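Local atomic coordinates of putative uncharacterized protein (Archaeoglobus fulgidus, PDB entry 4KPP), a protein that probably exchanges protons for calcium ions across the membrane, as a helical transporter of the sodium/calcium exchanger family that binds calcium. Residues 79-84 against 226-231; 85-90 against 294-299; 97-102 against 240-245. One frame throughout, in Å; residues are numbered along the deposited sequence.

Interaction 1: 79-84 against 226-231; sequences YAVDGY and AFSEGL
Tyr-84 overlaps Ser-228, its ring CD2 3.6 Å from CB of the serine. The contact is a helix-helix crossing in the transmembrane fold of the sodium/calcium exchanger family. Helices 76-91 and 224-237 fall in two separate parts of the chain that each match this family. The two short axes cross at -62° and stay 10.2 Å apart at their closest, so side chains rather than backbones make the contact. Tyr-84 can span this gap because its CB points toward the other helix and its CG stands anti to the backbone N (chi1 169°). Its phenol end is modelled near the carboxylate of Glu-229, but the two oxygens are too close to be trusted, so the details there are doubtful and no bond is assigned. Glu-229 OE2 has a weak hydrogen bond to Tyr-96 OH. One turn before Tyr-84, Val-81 points at the same helix and splits its two methyls between two neighbours. Its CG2 lies 4.3 Å from Phe-227 CD2, a loose apolar touch. The hydroxyl of Ser-228 is turned back to its own helix, where it is hydrogen-bonded to Val-224 O. From that position Ser-228 OG still rests 3.8 Å from Val-81 CG1.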
loop_
_atom_site.group_PDB
_atom_site.type_symbol
_atom_site.label_atom_id
_atom_site.label_comp_id
_atom_site.label_asym_id
_atom_site.label_seq_id
_atom_site.Cartn_x
_atom_site.Cartn_y
_atom_site.Cartn_z
ATOM N N TYR A 79 -5.469 4.850 0.549
ATOM C CA TYR A 79 -6.409 5.255 -0.487
ATOM C C TYR A 79 -7.241 6.448 -0.038
ATOM O O TYR A 79 -7.559 7.327 -0.837
ATOM C CB TYR A 79 -7.315 4.089 -0.895
ATOM C CG TYR A 79 -6.635 3.110 -1.819
ATOM C CD1 TYR A 79 -5.693 2.211 -1.336
ATOM C CD2 TYR A 79 -6.928 3.090 -3.177
ATOM C CE1 TYR A 79 -5.061 1.321 -2.179
ATOM C CE2 TYR A 79 -6.304 2.201 -4.028
ATOM C CZ TYR A 79 -5.372 1.318 -3.523
ATOM O OH TYR A 79 -4.743 0.430 -4.363
ATOM N N ALA A 80 -7.579 6.480 1.247
ATOM C CA ALA A 80 -8.416 7.547 1.783
ATOM C C ALA A 80 -7.654 8.862 1.904
ATOM O O ALA A 80 -8.182 9.921 1.572
ATOM C CB ALA A 80 -8.998 7.139 3.123
ATOM N N VAL A 81 -6.414 8.788 2.380
ATOM C CA VAL A 81 -5.569 9.973 2.500
ATOM C C VAL A 81 -5.168 10.512 1.128
ATOM O O VAL A 81 -5.279 11.711 0.867
ATOM C CB VAL A 81 -4.302 9.692 3.340
ATOM C CG1 VAL A 81 -3.330 10.866 3.259
ATOM C CG2 VAL A 81 -4.674 9.401 4.789
ATOM N N ASP A 82 -4.709 9.627 0.249
ATOM C CA ASP A 82 -4.322 10.045 -1.092
ATOM C C ASP A 82 -5.552 10.487 -1.874
ATOM O O ASP A 82 -5.485 11.406 -2.691
ATOM C CB ASP A 82 -3.613 8.913 -1.831
ATOM C CG ASP A 82 -2.733 9.417 -2.957
ATOM O OD1 ASP A 82 -2.721 10.643 -3.209
ATOM O OD2 ASP A 82 -2.056 8.584 -3.596
ATOM N N GLY A 83 -6.676 9.827 -1.611
ATOM C CA GLY A 83 -7.940 10.190 -2.220
ATOM C C GLY A 83 -8.382 11.582 -1.814
ATOM O O GLY A 83 -8.940 12.321 -2.627
ATOM N N TYR A 84 -8.135 11.942 -0.557
ATOM C CA TYR A 84 -8.470 13.277 -0.076
ATOM C C TYR A 84 -7.680 14.340 -0.825
ATOM O O TYR A 84 -8.227 15.363 -1.225
ATOM C CB TYR A 84 -8.218 13.410 1.432
ATOM C CG TYR A 84 -8.307 14.842 1.921
ATOM C CD1 TYR A 84 -9.538 15.442 2.152
ATOM C CD2 TYR A 84 -7.161 15.599 2.138
ATOM C CE1 TYR A 84 -9.627 16.751 2.588
ATOM C CE2 TYR A 84 -7.241 16.910 2.571
ATOM C CZ TYR A 84 -8.476 17.478 2.796
ATOM O OH TYR A 84 -8.561 18.780 3.227
ATOM N N ALA A 226 -8.980 15.817 8.640
ATOM C CA ALA A 226 -8.350 16.432 9.798
ATOM C C ALA A 226 -6.902 15.976 9.936
ATOM O O ALA A 226 -6.024 16.768 10.273
ATOM C CB ALA A 226 -9.129 16.118 11.055
ATOM N N PHE A 227 -6.655 14.697 9.671
ATOM C CA PHE A 227 -5.297 14.178 9.729
ATOM C C PHE A 227 -4.412 14.796 8.645
ATOM O O PHE A 227 -3.264 15.146 8.907
ATOM C CB PHE A 227 -5.286 12.650 9.631
ATOM C CG PHE A 227 -3.905 12.063 9.534
ATOM C CD1 PHE A 227 -3.064 12.053 10.636
ATOM C CD2 PHE A 227 -3.443 11.536 8.337
ATOM C CE1 PHE A 227 -1.783 11.519 10.546
ATOM C CE2 PHE A 227 -2.169 11.003 8.240
ATOM C CZ PHE A 227 -1.338 10.994 9.345
ATOM N N SER A 228 -4.954 14.935 7.435
ATOM C CA SER A 228 -4.193 15.475 6.309
ATOM C C SER A 228 -3.947 16.974 6.466
ATOM O O SER A 228 -2.829 17.451 6.265
ATOM C CB SER A 228 -4.906 15.204 4.978
ATOM O OG SER A 228 -5.197 13.826 4.812
ATOM N N GLU A 229 -4.995 17.711 6.823
ATOM C CA GLU A 229 -4.873 19.145 7.053
ATOM C C GLU A 229 -4.094 19.430 8.328
ATOM O O GLU A 229 -3.413 20.451 8.430
ATOM C CB GLU A 229 -6.251 19.812 7.112
ATOM C CG GLU A 229 -7.049 19.718 5.816
ATOM C CD GLU A 229 -6.361 20.392 4.634
ATOM O OE1 GLU A 229 -5.527 21.296 4.852
ATOM O OE2 GLU A 229 -6.659 20.014 3.480
ATOM N N GLY A 230 -4.202 18.529 9.301
ATOM C CA GLY A 230 -3.440 18.645 10.529
ATOM C C GLY A 230 -1.955 18.525 10.249
ATOM O O GLY A 230 -1.150 19.302 10.766
ATOM N N LEU A 231 -1.595 17.545 9.425
ATOM C CA LEU A 231 -0.210 17.357 9.004
ATOM C C LEU A 231 0.320 18.593 8.292
ATOM O O LEU A 231 1.386 19.101 8.634
ATOM C CB LEU A 231 -0.089 16.150 8.075
ATOM C CG LEU A 231 0.628 14.921 8.632
ATOM C CD1 LEU A 231 0.721 13.840 7.569
ATOM C CD2 LEU A 231 2.011 15.287 9.156
#

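Interaction 2: 85-90 against 294-299; sequences FAWKAG and AIIYSI
Ile-296 presses its CG2 methyl into the backbone of helix 76-91, 3.4 Å from Trp-87 N. The apolar contacts centre on this methyl. It stands anti to the backbone N of Ile-296, on the side that faces helix 76-91, where it also meets Ala-86 CB at 3.7 Å and, more loosely, Trp-87 CB. Ile-296 and Trp-87 cross at about a right angle, and the methyl comes to the edge of the indole. Further out on the surface, Trp-87 CZ3 lies 4.2 Å from Ile-299 CG2. Both of these residues may face lipid.

The pair joins helices 76-91 and 288-299 of the membrane-embedded exchanger fold. They run in roughly the same direction, with an angle of 37° between them, and their axes come within 7.4 Å. Small residues allow this closeness. Gly-90 comes right up to the backbone at Tyr-297, the CA atoms being 4.7 Å apart, and a CB on Gly-90 would clash with Tyr-297 O.

Contacts to the Tyr-297 ring form a second group. The CB of Ala-89 sits at the edge of its ring, in plane, 3.7 Å from CD1. Ala-89 O approaches the same ring obliquely, 3.5 Å from CE1. No hydrogen bond links the two segments directly. Just past the second one, Ser-300 OG is hydrogen-bonded to both Ile-296 O and Trp-87 O.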
loop_
_atom_site.group_PDB
_atom_site.type_symbol
_atom_site.label_atom_id
_atom_site.label_comp_id
_atom_site.label_asym_id
_atom_site.label_seq_id
_atom_site.Cartn_x
_atom_site.Cartn_y
_atom_site.Cartn_z
ATOM N N PHE A 85 -6.385 14.092 -0.994
ATOM C CA PHE A 85 -5.511 14.992 -1.741
ATOM C C PHE A 85 -5.976 15.149 -3.187
ATOM O O PHE A 85 -5.953 16.247 -3.738
ATOM C CB PHE A 85 -4.076 14.464 -1.732
ATOM C CG PHE A 85 -3.382 14.609 -0.412
ATOM C CD1 PHE A 85 -3.608 15.718 0.381
ATOM C CD2 PHE A 85 -2.502 13.637 0.033
ATOM C CE1 PHE A 85 -2.971 15.860 1.589
ATOM C CE2 PHE A 85 -1.860 13.772 1.248
ATOM C CZ PHE A 85 -2.096 14.885 2.026
ATOM N N ALA A 86 -6.384 14.047 -3.803
ATOM C CA ALA A 86 -6.877 14.094 -5.174
ATOM C C ALA A 86 -8.213 14.837 -5.261
ATOM O O ALA A 86 -8.467 15.553 -6.231
ATOM C CB ALA A 86 -6.992 12.688 -5.757
ATOM N N TRP A 87 -9.060 14.671 -4.248
ATOM C CA TRP A 87 -10.337 15.377 -4.212
ATOM C C TRP A 87 -10.126 16.883 -4.121
ATOM O O TRP A 87 -10.733 17.652 -4.869
ATOM C CB TRP A 87 -11.215 14.900 -3.050
ATOM C CG TRP A 87 -12.569 15.563 -3.034
ATOM C CD1 TRP A 87 -12.893 16.759 -2.453
ATOM C CD2 TRP A 87 -13.772 15.077 -3.640
ATOM N NE1 TRP A 87 -14.221 17.041 -2.657
ATOM C CE2 TRP A 87 -14.784 16.025 -3.382
ATOM C CE3 TRP A 87 -14.093 13.930 -4.373
ATOM C CZ2 TRP A 87 -16.094 15.858 -3.832
ATOM C CZ3 TRP A 87 -15.394 13.768 -4.817
ATOM C CH2 TRP A 87 -16.377 14.727 -4.546
ATOM N N LYS A 88 -9.262 17.299 -3.200
ATOM C CA LYS A 88 -8.925 18.709 -3.058
ATOM C C LYS A 88 -8.261 19.246 -4.322
ATOM O O LYS A 88 -8.481 20.393 -4.706
ATOM C CB LYS A 88 -8.020 18.925 -1.845
ATOM C CG LYS A 88 -8.621 18.433 -0.529
ATOM C CD LYS A 88 -9.894 19.192 -0.169
ATOM C CE LYS A 88 -9.626 20.681 0.015
ATOM N NZ LYS A 88 -10.859 21.432 0.385
ATOM N N ALA A 89 -7.459 18.408 -4.970
ATOM C CA ALA A 89 -6.770 18.793 -6.201
ATOM C C ALA A 89 -7.732 19.215 -7.309
ATOM O O ALA A 89 -7.465 20.160 -8.044
ATOM C CB ALA A 89 -5.868 17.658 -6.686
ATOM N N GLY A 90 -8.852 18.511 -7.428
ATOM C CA GLY A 90 -9.805 18.783 -8.490
ATOM C C GLY A 90 -10.838 19.828 -8.117
ATOM O O GLY A 90 -11.325 20.562 -8.975
ATOM N N ALA A 294 -6.336 9.721 -10.211
ATOM C CA ALA A 294 -6.615 10.364 -11.493
ATOM C C ALA A 294 -8.120 10.444 -11.739
ATOM O O ALA A 294 -8.621 11.451 -12.236
ATOM C CB ALA A 294 -5.920 9.629 -12.629
ATOM N N ILE A 295 -8.834 9.378 -11.385
ATOM C CA ILE A 295 -10.289 9.350 -11.508
ATOM C C ILE A 295 -10.933 10.385 -10.588
ATOM O O ILE A 295 -11.770 11.176 -11.024
ATOM C CB ILE A 295 -10.864 7.945 -11.202
ATOM C CG1 ILE A 295 -10.633 7.003 -12.386
ATOM C CG2 ILE A 295 -12.350 8.025 -10.906
ATOM C CD1 ILE A 295 -11.059 5.568 -12.126
ATOM N N ILE A 296 -10.530 10.375 -9.320
ATOM C CA ILE A 296 -11.033 11.324 -8.330
ATOM C C ILE A 296 -10.780 12.771 -8.759
ATOM O O ILE A 296 -11.622 13.646 -8.550
ATOM C CB ILE A 296 -10.422 11.056 -6.931
ATOM C CG1 ILE A 296 -11.029 9.791 -6.320
ATOM C CG2 ILE A 296 -10.657 12.228 -5.995
ATOM C CD1 ILE A 296 -10.527 9.487 -4.919
ATOM N N TYR A 297 -9.628 13.011 -9.378
ATOM C CA TYR A 297 -9.286 14.337 -9.888
ATOM C C TYR A 297 -10.322 14.851 -10.893
ATOM O O TYR A 297 -10.602 16.048 -10.947
ATOM C CB TYR A 297 -7.890 14.322 -10.518
ATOM C CG TYR A 297 -7.411 15.673 -11.008
ATOM C CD1 TYR A 297 -7.025 16.663 -10.111
ATOM C CD2 TYR A 297 -7.329 15.952 -12.366
ATOM C CE1 TYR A 297 -6.583 17.898 -10.552
ATOM C CE2 TYR A 297 -6.887 17.184 -12.818
ATOM C CZ TYR A 297 -6.514 18.153 -11.906
ATOM O OH TYR A 297 -6.074 19.382 -12.343
ATOM N N SER A 298 -10.892 13.943 -11.682
ATOM C CA SER A 298 -11.929 14.316 -12.635
ATOM C C SER A 298 -13.291 14.441 -11.958
ATOM O O SER A 298 -14.075 15.327 -12.287
ATOM C CB SER A 298 -12.007 13.308 -13.781
ATOM O OG SER A 298 -10.929 13.472 -14.684
ATOM N N ILE A 299 -13.565 13.549 -11.013
ATOM C CA ILE A 299 -14.856 13.536 -10.330
ATOM C C ILE A 299 -15.072 14.779 -9.472
ATOM O O ILE A 299 -16.123 15.414 -9.547
ATOM C CB ILE A 299 -15.028 12.269 -9.460
ATOM C CG1 ILE A 299 -15.031 11.017 -10.339
ATOM C CG2 ILE A 299 -16.313 12.350 -8.646
ATOM C CD1 ILE A 299 -15.297 9.740 -9.577
#

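Interaction 3: 97-102 against 240-245; sequences VHYATA and IDEFLA
Tyr-99 turns the edge of its ring to the face of Phe-243 in a T-shaped stack, centroids 5.4 Å apart and planes at 79°. The stack joins helix 96-127 to the start of helix 242-267 in the exchanger's helical fold. The tightly packed part surrounds the phenylalanine. His-98 CB meets its ring in plane at the edge, 3.7 Å from CZ, and Ala-102 CB lies 4.0 Å from CD1. Tyr-99 CG lies anti to the carbonyl carbon (chi1 -67°), and the ring beyond it comes nearer Phe-243. Its CE1 stands over one face, offset toward the rim.

The looser side is polar and hydrated. Tyr-99 OH and Glu-242 OE1 are close, but the angle is poor for a direct bond. A water joins them instead, 2.6 Å from Tyr-99 OH and donating to Glu-242 OE1 at 2.7 Å. The other carboxylate oxygen, OE2, forms a salt bridge with Arg-236. An alanine at Tyr-99 would probably leave one face of Phe-243 without its ring partner and the water without its phenol anchor.

Asp-241 is the N-cap of the second helix. Its OD1 accepts from Phe-243 N at 3.2 Å in a nearly straight bond (174°), with the N-H arriving from above the carboxylate plane.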
loop_
_atom_site.group_PDB
_atom_site.type_symbol
_atom_site.label_atom_id
_atom_site.label_comp_id
_atom_site.label_asym_id
_atom_site.label_seq_id
_atom_site.Cartn_x
_atom_site.Cartn_y
_atom_site.Cartn_z
ATOM N N VAL A 97 -2.619 19.428 -6.180
ATOM C CA VAL A 97 -2.292 18.742 -7.426
ATOM C C VAL A 97 -0.992 17.951 -7.292
ATOM O O VAL A 97 -0.909 16.792 -7.704
ATOM C CB VAL A 97 -2.153 19.736 -8.598
ATOM C CG1 VAL A 97 -1.739 19.006 -9.865
ATOM C CG2 VAL A 97 -3.457 20.506 -8.814
ATOM N N HIS A 98 0.024 18.585 -6.715
ATOM C CA HIS A 98 1.310 17.930 -6.514
ATOM C C HIS A 98 1.228 16.913 -5.383
ATOM O O HIS A 98 1.839 15.850 -5.460
ATOM C CB HIS A 98 2.406 18.954 -6.205
ATOM C CG HIS A 98 2.372 20.165 -7.084
ATOM N ND1 HIS A 98 2.588 20.105 -8.445
ATOM C CD2 HIS A 98 2.151 21.467 -6.797
ATOM C CE1 HIS A 98 2.497 21.319 -8.956
ATOM N NE2 HIS A 98 2.232 22.166 -7.976
ATOM N N TYR A 99 0.475 17.245 -4.336
ATOM C CA TYR A 99 0.380 16.386 -3.156
ATOM C C TYR A 99 -0.173 14.999 -3.484
ATOM O O TYR A 99 0.257 14.001 -2.905
ATOM C CB TYR A 99 -0.468 17.041 -2.061
ATOM C CG TYR A 99 0.140 18.290 -1.449
ATOM C CD1 TYR A 99 1.480 18.614 -1.644
ATOM C CD2 TYR A 99 -0.630 19.142 -0.665
ATOM C CE1 TYR A 99 2.030 19.759 -1.081
ATOM C CE2 TYR A 99 -0.089 20.285 -0.098
ATOM C CZ TYR A 99 1.239 20.590 -0.308
ATOM O OH TYR A 99 1.770 21.728 0.259
ATOM N N ALA A 100 -1.121 14.942 -4.415
ATOM C CA ALA A 100 -1.752 13.681 -4.786
ATOM C C ALA A 100 -0.732 12.699 -5.338
ATOM O O ALA A 100 -0.744 11.515 -4.996
ATOM C CB ALA A 100 -2.868 13.917 -5.801
ATOM N N THR A 101 0.162 13.196 -6.185
ATOM C CA THR A 101 1.170 12.342 -6.799
ATOM C C THR A 101 2.336 12.080 -5.849
ATOM O O THR A 101 2.870 10.972 -5.801
ATOM C CB THR A 101 1.685 12.927 -8.121
ATOM O OG1 THR A 101 0.570 13.227 -8.970
ATOM C CG2 THR A 101 2.595 11.928 -8.817
ATOM N N ALA A 102 2.717 13.101 -5.088
ATOM C CA ALA A 102 3.785 12.968 -4.101
ATOM C C ALA A 102 3.438 11.935 -3.031
ATOM O O ALA A 102 4.290 11.153 -2.618
ATOM C CB ALA A 102 4.097 14.317 -3.461
ATOM N N ILE A 240 9.349 22.817 8.525
ATOM C CA ILE A 240 9.427 21.667 7.629
ATOM C C ILE A 240 8.621 21.815 6.336
ATOM O O ILE A 240 7.463 22.235 6.351
ATOM C CB ILE A 240 9.038 20.359 8.367
ATOM C CG1 ILE A 240 8.506 19.311 7.382
ATOM C CG2 ILE A 240 8.025 20.651 9.465
ATOM C CD1 ILE A 240 9.171 17.949 7.511
ATOM N N ASP A 241 9.261 21.477 5.220
ATOM C CA ASP A 241 8.619 21.470 3.912
ATOM C C ASP A 241 7.417 20.526 3.884
ATOM O O ASP A 241 7.494 19.388 4.344
ATOM C CB ASP A 241 9.633 21.073 2.835
ATOM C CG ASP A 241 9.009 20.925 1.457
ATOM O OD1 ASP A 241 7.933 21.509 1.204
ATOM O OD2 ASP A 241 9.608 20.226 0.616
ATOM N N GLU A 242 6.314 21.009 3.323
ATOM C CA GLU A 242 5.068 20.252 3.280
ATOM C C GLU A 242 5.171 18.970 2.456
ATOM O O GLU A 242 4.441 18.009 2.701
ATOM C CB GLU A 242 3.935 21.128 2.742
ATOM C CG GLU A 242 3.564 22.293 3.644
ATOM C CD GLU A 242 2.689 23.311 2.941
ATOM O OE1 GLU A 242 3.150 23.892 1.937
ATOM O OE2 GLU A 242 1.543 23.530 3.387
ATOM N N PHE A 243 6.074 18.958 1.481
ATOM C CA PHE A 243 6.250 17.786 0.630
ATOM C C PHE A 243 6.790 16.601 1.411
ATOM O O PHE A 243 6.486 15.455 1.093
ATOM C CB PHE A 243 7.161 18.093 -0.560
ATOM C CG PHE A 243 6.441 18.706 -1.721
ATOM C CD1 PHE A 243 5.635 17.928 -2.539
ATOM C CD2 PHE A 243 6.563 20.058 -1.997
ATOM C CE1 PHE A 243 4.962 18.488 -3.613
ATOM C CE2 PHE A 243 5.896 20.626 -3.068
ATOM C CZ PHE A 243 5.093 19.840 -3.879
ATOM N N LEU A 244 7.586 16.879 2.437
ATOM C CA LEU A 244 8.133 15.821 3.273
ATOM C C LEU A 244 7.028 15.161 4.099
ATOM O O LEU A 244 7.039 13.948 4.312
ATOM C CB LEU A 244 9.233 16.370 4.180
ATOM C CG LEU A 244 10.428 17.025 3.477
ATOM C CD1 LEU A 244 11.424 17.558 4.495
ATOM C CD2 LEU A 244 11.108 16.057 2.510
ATOM N N ALA A 245 6.074 15.965 4.554
ATOM C CA ALA A 245 4.947 15.457 5.329
ATOM C C ALA A 245 4.003 14.643 4.445
ATOM O O ALA A 245 3.610 13.534 4.796
ATOM C CB ALA A 245 4.199 16.609 5.995
HETATM O O HOH W 1 3.929 22.915 -0.410
#

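The three contacts lie on one side of the chain's centre, with their own centres about 11 to 15 Å apart. Interactions 1 and 2 share helix 76-91, which meets helix 224-237 through residues 79-84 and helix 288-299 through residues 85-90. Helix 96-127 follows it in the chain and carries the first segment of interaction 3. Its partner, helix 242-267, likewise follows helix 224-237. Along the chain, interaction 1 crosses both others, while interaction 3 is nested within the loop closed by interaction 2. Phe-85 links all three, touching Ser-228 and Ala-100. Each contact joins the two family-matching parts of the chain, holding them together away from the calcium site of Ile-330, Asp-333, Lys-335 and Glu-340.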